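Local coordinates for protein putative aldehyde dehydrogenase (Burkholderia cenocepacia, PDB 4YWE) that probably oxidises aldehydes, using NAD or NADP as electron acceptor, at residues E19-A24 and I51-A56; F118-G123 and G450-P455; Y159-F164 and L191-L196. One frame throughout, in Å; residues are numbered along the deposited sequence.

Interaction 1 (E19-A24 and I51-A56)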
loop_
_atom_site.group_PDB
_atom_site.type_symbol
_atom_site.label_atom_id
_atom_site.label_comp_id
_atom_site.label_asym_id
_atom_site.label_seq_id
_atom_site.Cartn_x
_atom_site.Cartn_y
_atom_site.Cartn_z
ATOM N N GLU A 19 -2.194 38.036 -8.867
ATOM C CA GLU A 19 -1.746 39.372 -9.244
ATOM C C GLU A 19 -0.716 39.910 -8.259
ATOM O O GLU A 19 -0.697 39.521 -7.091
ATOM C CB GLU A 19 -2.936 40.331 -9.335
ATOM C CG GLU A 19 -3.849 40.071 -10.523
ATOM C CD GLU A 19 -5.033 41.016 -10.567
ATOM O OE1 GLU A 19 -5.315 41.666 -9.538
ATOM O OE2 GLU A 19 -5.682 41.108 -11.629
ATOM N N TRP A 20 0.145 40.801 -8.738
ATOM C CA TRP A 20 1.144 41.425 -7.880
ATOM C C TRP A 20 0.523 42.589 -7.118
ATOM O O TRP A 20 0.051 43.556 -7.712
ATOM C CB TRP A 20 2.347 41.888 -8.702
ATOM C CG TRP A 20 3.093 40.748 -9.320
ATOM C CD1 TRP A 20 3.098 40.387 -10.635
ATOM C CD2 TRP A 20 3.926 39.801 -8.640
ATOM N NE1 TRP A 20 3.892 39.281 -10.818
ATOM C CE2 TRP A 20 4.412 38.901 -9.609
ATOM C CE3 TRP A 20 4.313 39.631 -7.307
ATOM C CZ2 TRP A 20 5.264 37.847 -9.286
ATOM C CZ3 TRP A 20 5.161 38.584 -6.991
ATOM C CH2 TRP A 20 5.626 37.705 -7.975
ATOM N N THR A 21 0.525 42.480 -5.793
ATOM C CA THR A 21 -0.187 43.424 -4.942
ATOM C C THR A 21 0.751 44.151 -3.984
ATOM O O THR A 21 1.601 43.534 -3.341
ATOM C CB THR A 21 -1.284 42.711 -4.121
ATOM O OG1 THR A 21 -2.130 41.960 -5.001
ATOM C CG2 THR A 21 -2.124 43.718 -3.351
ATOM N N LEU A 22 0.589 45.468 -3.897
ATOM C CA LEU A 22 1.327 46.272 -2.931
ATOM C C LEU A 22 0.962 45.858 -1.510
ATOM O O LEU A 22 -0.176 45.463 -1.250
ATOM C CB LEU A 22 1.034 47.762 -3.131
ATOM C CG LEU A 22 1.496 48.406 -4.436
ATOM C CD1 LEU A 22 1.051 49.859 -4.494
ATOM C CD2 LEU A 22 3.004 48.301 -4.573
ATOM N N PRO A 23 1.930 45.940 -0.585
ATOM C CA PRO A 23 1.635 45.663 0.824
ATOM C C PRO A 23 0.609 46.648 1.373
ATOM O O PRO A 23 0.567 47.794 0.922
ATOM C CB PRO A 23 2.995 45.832 1.511
ATOM C CG PRO A 23 3.784 46.701 0.588
ATOM C CD PRO A 23 3.336 46.326 -0.790
ATOM N N ALA A 24 -0.207 46.204 2.324
ATOM C CA ALA A 24 -1.288 47.026 2.857
ATOM C C ALA A 24 -0.769 48.301 3.516
ATOM O O ALA A 24 -1.445 49.329 3.513
ATOM C CB ALA A 24 -2.118 46.225 3.847
ATOM N N ILE A 51 -1.561 38.885 4.846
ATOM C CA ILE A 51 -1.793 37.467 5.093
ATOM C C ILE A 51 -3.283 37.160 4.972
ATOM O O ILE A 51 -3.668 36.128 4.421
ATOM C CB ILE A 51 -1.247 37.047 6.472
ATOM C CG1 ILE A 51 0.282 37.102 6.477
ATOM C CG2 ILE A 51 -1.717 35.646 6.834
ATOM C CD1 ILE A 51 0.933 36.129 5.515
ATOM N N GLU A 52 -4.113 38.066 5.480
ATOM C CA GLU A 52 -5.564 37.912 5.415
ATOM C C GLU A 52 -6.047 37.764 3.975
ATOM O O GLU A 52 -6.876 36.906 3.675
ATOM C CB GLU A 52 -6.258 39.102 6.080
ATOM C CG GLU A 52 -7.776 39.081 5.971
ATOM C CD GLU A 52 -8.404 37.951 6.762
ATOM O OE1 GLU A 52 -7.854 37.588 7.823
ATOM O OE2 GLU A 52 -9.448 37.424 6.323
ATOM N N ARG A 53 -5.519 38.601 3.088
ATOM C CA ARG A 53 -5.895 38.564 1.679
ATOM C C ARG A 53 -5.380 37.299 0.998
ATOM O O ARG A 53 -6.043 36.744 0.122
ATOM C CB ARG A 53 -5.368 39.803 0.953
ATOM C CG ARG A 53 -5.848 41.116 1.545
ATOM C CD ARG A 53 -5.302 42.310 0.779
ATOM N NE ARG A 53 -5.525 43.561 1.498
ATOM C CZ ARG A 53 -5.105 44.750 1.079
ATOM N NH1 ARG A 53 -4.436 44.855 -0.062
ATOM N NH2 ARG A 53 -5.353 45.835 1.800
ATOM N N ALA A 54 -4.198 36.851 1.409
ATOM C CA ALA A 54 -3.595 35.645 0.849
ATOM C C ALA A 54 -4.417 34.408 1.191
ATOM O O ALA A 54 -4.641 33.545 0.342
ATOM C CB ALA A 54 -2.167 35.485 1.347
ATOM N N VAL A 55 -4.864 34.327 2.440
ATOM C CA VAL A 55 -5.667 33.198 2.893
ATOM C C VAL A 55 -7.041 33.254 2.238
ATOM O O VAL A 55 -7.593 32.226 1.845
ATOM C CB VAL A 55 -5.782 33.173 4.429
ATOM C CG1 VAL A 55 -6.698 32.047 4.880
ATOM C CG2 VAL A 55 -4.405 33.026 5.058
ATOM N N ALA A 56 -7.583 34.462 2.118
ATOM C CA ALA A 56 -8.865 34.670 1.453
ATOM C C ALA A 56 -8.818 34.152 0.018
ATOM O O ALA A 56 -9.722 33.443 -0.424
ATOM C CB ALA A 56 -9.243 36.145 1.474
#
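Thr21, the last residue of strand 19-21, directs its side chain at the helix and meets the end of the Arg53 side chain. Its methyl carbon CG2 lies 4.2 Å from Arg53 NH1, at the edge of the guanidinium and near its plane. The Thr21 side chain places CG2 opposite the backbone N and turns OG1 to the N side (chi1 -53°), which makes the methyl the branch that faces the arginine. A beta-branched residue suits the strand here and still offers an apolar branch to its neighbour. Leu22 turns its side chain away; its carbonyl is the part that faces the helix, yet Leu22 O is 4.5 Å from Arg53 NH1, too far for a hydrogen bond, though the carbonyl may still weakly favour the nearby positive charge. At Ala24 the chain returns to the arginine, and CB sits over one face of the guanidinium, 3.8 Å from Arg53 NH2. A small methyl can approach that flat group closely. Arg53 reaches over with a chain extended from CG to NE (chi2 -180°), which bridges backbones 9.7 Å apart between the CA atoms of Ala24 and Arg53. Neither a hydrogen bond nor a salt bridge joins the two segments, and the exposed arginine can probably keep its N-H groups in water while its flat end lies against apolar carbons. Around this surface contact, strand 14-16 pairs with strand 19-21 and supplies Ile16, which touches both Thr21 and Arg53, while the start of helix 48-63 holds Ala24 N through Asp50 OD1.

Interaction 2 (F118-G123 and G450-P455)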
loop_
_atom_site.group_PDB
_atom_site.type_symbol
_atom_site.label_atom_id
_atom_site.label_comp_id
_atom_site.label_asym_id
_atom_site.label_seq_id
_atom_site.Cartn_x
_atom_site.Cartn_y
_atom_site.Cartn_z
ATOM N N PHE A 118 8.590 19.116 -8.948
ATOM C CA PHE A 118 7.341 19.319 -9.668
ATOM C C PHE A 118 7.066 18.169 -10.632
ATOM O O PHE A 118 5.921 17.754 -10.796
ATOM C CB PHE A 118 7.368 20.655 -10.416
ATOM C CG PHE A 118 7.301 21.854 -9.511
ATOM C CD1 PHE A 118 6.538 21.822 -8.357
ATOM C CD2 PHE A 118 8.009 23.005 -9.809
ATOM C CE1 PHE A 118 6.474 22.920 -7.518
ATOM C CE2 PHE A 118 7.949 24.108 -8.974
ATOM C CZ PHE A 118 7.182 24.064 -7.826
ATOM N N GLU A 119 8.118 17.652 -11.257
ATOM C CA GLU A 119 7.990 16.515 -12.165
ATOM C C GLU A 119 7.515 15.266 -11.429
ATOM O O GLU A 119 6.617 14.559 -11.893
ATOM C CB GLU A 119 9.323 16.228 -12.859
ATOM C CG GLU A 119 9.278 15.047 -13.813
ATOM C CD GLU A 119 10.646 14.684 -14.359
ATOM O OE1 GLU A 119 11.611 14.632 -13.567
ATOM O OE2 GLU A 119 10.756 14.452 -15.581
ATOM N N PHE A 120 8.127 15.002 -10.280
ATOM C CA PHE A 120 7.811 13.821 -9.485
ATOM C C PHE A 120 6.371 13.862 -8.987
ATOM O O PHE A 120 5.622 12.900 -9.149
ATOM C CB PHE A 120 8.777 13.702 -8.301
ATOM C CG PHE A 120 8.515 12.514 -7.415
ATOM C CD1 PHE A 120 8.980 11.256 -7.762
ATOM C CD2 PHE A 120 7.817 12.659 -6.228
ATOM C CE1 PHE A 120 8.746 10.164 -6.946
ATOM C CE2 PHE A 120 7.579 11.572 -5.407
ATOM C CZ PHE A 120 8.043 10.323 -5.766
ATOM N N TYR A 121 5.985 14.986 -8.393
ATOM C CA TYR A 121 4.661 15.111 -7.795
ATOM C C TYR A 121 3.564 15.209 -8.851
ATOM O O TYR A 121 2.406 14.895 -8.579
ATOM C CB TYR A 121 4.618 16.319 -6.857
ATOM C CG TYR A 121 5.280 16.041 -5.525
ATOM C CD1 TYR A 121 4.991 14.879 -4.821
ATOM C CD2 TYR A 121 6.209 16.920 -4.987
ATOM C CE1 TYR A 121 5.591 14.610 -3.608
ATOM C CE2 TYR A 121 6.819 16.658 -3.771
ATOM C CZ TYR A 121 6.505 15.500 -3.089
ATOM O OH TYR A 121 7.106 15.229 -1.882
ATOM N N ALA A 122 3.934 15.633 -10.053
ATOM C CA ALA A 122 2.993 15.685 -11.166
ATOM C C ALA A 122 2.462 14.293 -11.474
ATOM O O ALA A 122 1.284 14.120 -11.786
ATOM C CB ALA A 122 3.653 16.284 -12.398
ATOM N N GLY A 123 3.340 13.300 -11.384
ATOM C CA GLY A 123 2.962 11.926 -11.648
ATOM C C GLY A 123 2.331 11.232 -10.457
ATOM O O GLY A 123 1.753 10.157 -10.597
ATOM N N GLY A 450 18.709 14.560 -5.869
ATOM C CA GLY A 450 18.475 15.552 -4.836
ATOM C C GLY A 450 17.712 14.981 -3.658
ATOM O O GLY A 450 17.325 15.706 -2.743
ATOM N N GLY A 451 17.502 13.669 -3.685
ATOM C CA GLY A 451 16.741 13.000 -2.648
ATOM C C GLY A 451 15.280 13.396 -2.682
ATOM O O GLY A 451 14.611 13.435 -1.651
ATOM N N VAL A 452 14.789 13.697 -3.880
ATOM C CA VAL A 452 13.405 14.112 -4.069
ATOM C C VAL A 452 12.457 12.979 -3.687
ATOM O O VAL A 452 11.406 13.208 -3.085
ATOM C CB VAL A 452 13.167 14.576 -5.522
ATOM C CG1 VAL A 452 11.680 14.682 -5.825
ATOM C CG2 VAL A 452 13.868 15.903 -5.773
ATOM N N GLU A 453 12.847 11.753 -4.022
ATOM C CA GLU A 453 12.020 10.582 -3.754
ATOM C C GLU A 453 12.177 10.080 -2.322
ATOM O O GLU A 453 11.422 9.216 -1.876
ATOM C CB GLU A 453 12.361 9.454 -4.734
ATOM C CG GLU A 453 12.235 9.826 -6.204
ATOM C CD GLU A 453 13.514 10.402 -6.784
ATOM O OE1 GLU A 453 14.289 11.028 -6.032
ATOM O OE2 GLU A 453 13.746 10.225 -7.999
ATOM N N LEU A 454 13.155 10.620 -1.603
ATOM C CA LEU A 454 13.477 10.129 -0.266
ATOM C C LEU A 454 12.797 10.956 0.819
ATOM O O LEU A 454 13.125 12.130 0.998
ATOM C CB LEU A 454 14.991 10.134 -0.044
ATOM C CG LEU A 454 15.850 9.574 -1.179
ATOM C CD1 LEU A 454 17.322 9.611 -0.799
ATOM C CD2 LEU A 454 15.420 8.161 -1.539
ATOM N N PRO A 455 11.847 10.344 1.546
ATOM C CA PRO A 455 11.151 11.023 2.645
ATOM C C PRO A 455 12.129 11.605 3.662
ATOM O O PRO A 455 13.025 10.906 4.136
ATOM C CB PRO A 455 10.303 9.908 3.260
ATOM C CG PRO A 455 10.059 8.971 2.121
ATOM C CD PRO A 455 11.347 8.973 1.348
#
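The Phe120 ring meets Val452 and Glu453 obliquely, and at its edge, in the ring plane, lies CE1 of Tyr121; in return Phe120 CD2 stands 3.8 Å above one face of the Tyr121 ring, offset toward the rim. This is a helix-to-loop contact of the aldehyde dehydrogenase fold: helix 104-124 packs against the irregular chain between strands 440-443 and 463-464. Phe120 leaves the helix with CG opposite its backbone N (chi1 179°), which carries the ring outward to the loop. Val452 and Phe120 run past each other in opposite senses, with Val452 CG1 3.9 Å from Phe120 CB, a compact branched side chain set against the CB of a large one. Glu453 bends at chi2 (89°) and uses its aliphatic part against the ring, while its carboxylate, at 69° to the ring plane, forms a salt bridge with Arg116. A glutamate therefore serves both an apolar and a charged neighbour. Phe120 also receives Lys127 of the third subunit in a cation-pi contact, and Glu453 packs on Tyr135 of the second, which places this buried spot between subunits. The closest approach across the two segments is Glu453 CG to Phe120 CE1, 3.6 Å.

Interaction 3 (Y159-F164 and L191-L196)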
loop_
_atom_site.group_PDB
_atom_site.type_symbol
_atom_site.label_atom_id
_atom_site.label_comp_id
_atom_site.label_asym_id
_atom_site.label_seq_id
_atom_site.Cartn_x
_atom_site.Cartn_y
_atom_site.Cartn_z
ATOM N N TYR A 159 17.710 27.261 1.272
ATOM C CA TYR A 159 17.313 26.622 0.019
ATOM C C TYR A 159 15.906 27.055 -0.377
ATOM O O TYR A 159 14.967 26.266 -0.276
ATOM C CB TYR A 159 17.369 25.094 0.134
ATOM C CG TYR A 159 18.751 24.526 0.365
ATOM C CD1 TYR A 159 19.592 24.229 -0.701
ATOM C CD2 TYR A 159 19.211 24.272 1.651
ATOM C CE1 TYR A 159 20.855 23.703 -0.491
ATOM C CE2 TYR A 159 20.470 23.747 1.870
ATOM C CZ TYR A 159 21.288 23.465 0.797
ATOM O OH TYR A 159 22.542 22.942 1.019
ATOM N N PRO A 160 15.753 28.313 -0.824
ATOM C CA PRO A 160 14.440 28.855 -1.193
ATOM C C PRO A 160 13.688 27.999 -2.209
ATOM O O PRO A 160 12.551 27.618 -1.947
ATOM C CB PRO A 160 14.785 30.223 -1.787
ATOM C CG PRO A 160 16.046 30.610 -1.101
ATOM C CD PRO A 160 16.815 29.328 -0.949
ATOM N N MET A 161 14.317 27.692 -3.340
ATOM C CA MET A 161 13.658 26.925 -4.394
ATOM C C MET A 161 13.419 25.467 -4.010
ATOM O O MET A 161 12.333 24.935 -4.234
ATOM C CB MET A 161 14.473 26.981 -5.686
ATOM C CG MET A 161 14.321 28.270 -6.470
ATOM S SD MET A 161 15.135 28.182 -8.077
ATOM C CE MET A 161 16.834 27.901 -7.582
ATOM N N GLN A 162 14.433 24.820 -3.445
ATOM C CA GLN A 162 14.341 23.396 -3.133
ATOM C C GLN A 162 13.252 23.103 -2.107
ATOM O O GLN A 162 12.470 22.167 -2.268
ATOM C CB GLN A 162 15.683 22.868 -2.625
ATOM C CG GLN A 162 16.739 22.702 -3.701
ATOM C CD GLN A 162 17.483 21.387 -3.571
ATOM O OE1 GLN A 162 16.877 20.343 -3.327
ATOM N NE2 GLN A 162 18.800 21.432 -3.722
ATOM N N ILE A 163 13.206 23.913 -1.056
ATOM C CA ILE A 163 12.245 23.713 0.019
ATOM C C ILE A 163 10.848 24.143 -0.430
ATOM O O ILE A 163 9.849 23.537 -0.039
ATOM C CB ILE A 163 12.702 24.451 1.287
ATOM C CG1 ILE A 163 14.044 23.875 1.745
ATOM C CG2 ILE A 163 11.667 24.326 2.395
ATOM C CD1 ILE A 163 14.752 24.698 2.781
ATOM N N PHE A 164 10.783 25.177 -1.264
ATOM C CA PHE A 164 9.526 25.567 -1.896
ATOM C C PHE A 164 8.989 24.402 -2.716
ATOM O O PHE A 164 7.804 24.084 -2.663
ATOM C CB PHE A 164 9.720 26.800 -2.783
ATOM C CG PHE A 164 8.457 27.292 -3.440
ATOM C CD1 PHE A 164 8.073 26.817 -4.683
ATOM C CD2 PHE A 164 7.667 28.246 -2.821
ATOM C CE1 PHE A 164 6.915 27.274 -5.289
ATOM C CE2 PHE A 164 6.510 28.707 -3.422
ATOM C CZ PHE A 164 6.134 28.221 -4.658
ATOM N N LEU A 191 9.503 34.155 -5.845
ATOM C CA LEU A 191 8.599 35.082 -6.522
ATOM C C LEU A 191 8.546 34.818 -8.026
ATOM O O LEU A 191 7.486 34.908 -8.645
ATOM C CB LEU A 191 9.024 36.528 -6.261
ATOM C CG LEU A 191 9.042 36.974 -4.798
ATOM C CD1 LEU A 191 9.658 38.357 -4.665
ATOM C CD2 LEU A 191 7.639 36.954 -4.218
ATOM N N ARG A 192 9.697 34.496 -8.609
ATOM C CA ARG A 192 9.782 34.221 -10.039
ATOM C C ARG A 192 9.129 32.882 -10.375
ATOM O O ARG A 192 8.557 32.712 -11.451
ATOM C CB ARG A 192 11.242 34.231 -10.500
ATOM C CG ARG A 192 11.422 34.056 -11.999
ATOM C CD ARG A 192 10.705 35.155 -12.769
ATOM N NE ARG A 192 10.860 35.001 -14.213
ATOM C CZ ARG A 192 9.970 34.408 -15.001
ATOM N NH1 ARG A 192 8.854 33.911 -14.486
ATOM N NH2 ARG A 192 10.194 34.313 -16.305
ATOM N N VAL A 193 9.218 31.938 -9.443
ATOM C CA VAL A 193 8.623 30.618 -9.622
ATOM C C VAL A 193 7.103 30.736 -9.685
ATOM O O VAL A 193 6.445 30.020 -10.441
ATOM C CB VAL A 193 9.059 29.657 -8.498
ATOM C CG1 VAL A 193 8.318 28.332 -8.598
ATOM C CG2 VAL A 193 10.562 29.437 -8.550
ATOM N N ALA A 194 6.556 31.655 -8.894
ATOM C CA ALA A 194 5.118 31.892 -8.862
ATOM C C ALA A 194 4.605 32.339 -10.228
ATOM O O ALA A 194 3.505 31.968 -10.636
ATOM C CB ALA A 194 4.775 32.927 -7.803
ATOM N N GLU A 195 5.406 33.139 -10.927
ATOM C CA GLU A 195 5.054 33.586 -12.270
ATOM C C GLU A 195 5.014 32.409 -13.234
ATOM O O GLU A 195 4.123 32.317 -14.077
ATOM C CB GLU A 195 6.044 34.637 -12.775
ATOM C CG GLU A 195 5.850 36.014 -12.177
ATOM C CD GLU A 195 6.691 37.069 -12.868
ATOM O OE1 GLU A 195 7.473 36.707 -13.771
ATOM O OE2 GLU A 195 6.568 38.259 -12.508
ATOM N N LEU A 196 5.989 31.515 -13.104
ATOM C CA LEU A 196 6.051 30.318 -13.933
ATOM C C LEU A 196 4.829 29.441 -13.702
ATOM O O LEU A 196 4.308 28.831 -14.634
ATOM C CB LEU A 196 7.333 29.534 -13.649
ATOM C CG LEU A 196 8.627 30.189 -14.135
ATOM C CD1 LEU A 196 9.835 29.324 -13.804
ATOM C CD2 LEU A 196 8.552 30.458 -15.627
#
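Phe164 and Val193 form the tight half of this helix-helix contact, with ring atom Phe164 CE1 only 3.7 Å from methyl Val193 CG1. Their side chains run past each other in opposite directions, and the methyl comes to the ring obliquely. Phe164 carries CG opposite its backbone N (chi1 -178°), which extends the ring toward the neighbouring helix. On Val193 the same place is taken by CG1 (chi1 174°), while CG2 turns toward Met161. There the packing is looser: Met161 CG is 4.5 Å from Val193 CG2. Methionine's unbranched, flexible chain is well suited to a buried apolar place, and it is its methylene CG that comes nearest here; Leu114 of helix 104-124 touches both Met161 and Val193. The other side of helix 188-200 is partly exposed and charged. Arg192 NH1 and Glu195 OE1 are 3.2 Å apart, but the oxygen lies well out of the guanidinium plane, so the pair is held by charge alone; Arg192 NE has a second carboxylate partner in Glu91. Both helices belong to successive beta-alpha-beta crossovers, linking parallel strands 139-155, 177-182 and 207-209 in a Rossmann-like layer, and Phe164 also rests on Leu207 and Ile209. Across the contact the chemistry is wholly apolar: between these two segments the fit rests on the shape and burial of side chains, with no directional bond to set it.

From the N terminus, interaction 1 closes the first loop, bringing strand 19-21 and the chain after it to helix 48-63 over an intervening span rich in strand. Interaction 2 then opens on helix 104-124 and closes more than 300 residues later, at the loop following strand 440-443. Interaction 3 falls entirely within that long span and closes a short loop between helices 160-174 and 188-200. Interactions 2 and 3 meet through Phe118, which packs on Phe164 and Val193. Interaction 1 reaches interaction 3 through Trp20, whose NE1 makes a weak hydrogen bond to Glu195 OE2. Interactions 1 and 2 do not touch, and interaction 3, in contact with both, links the N-terminal surface to the subunit-facing region.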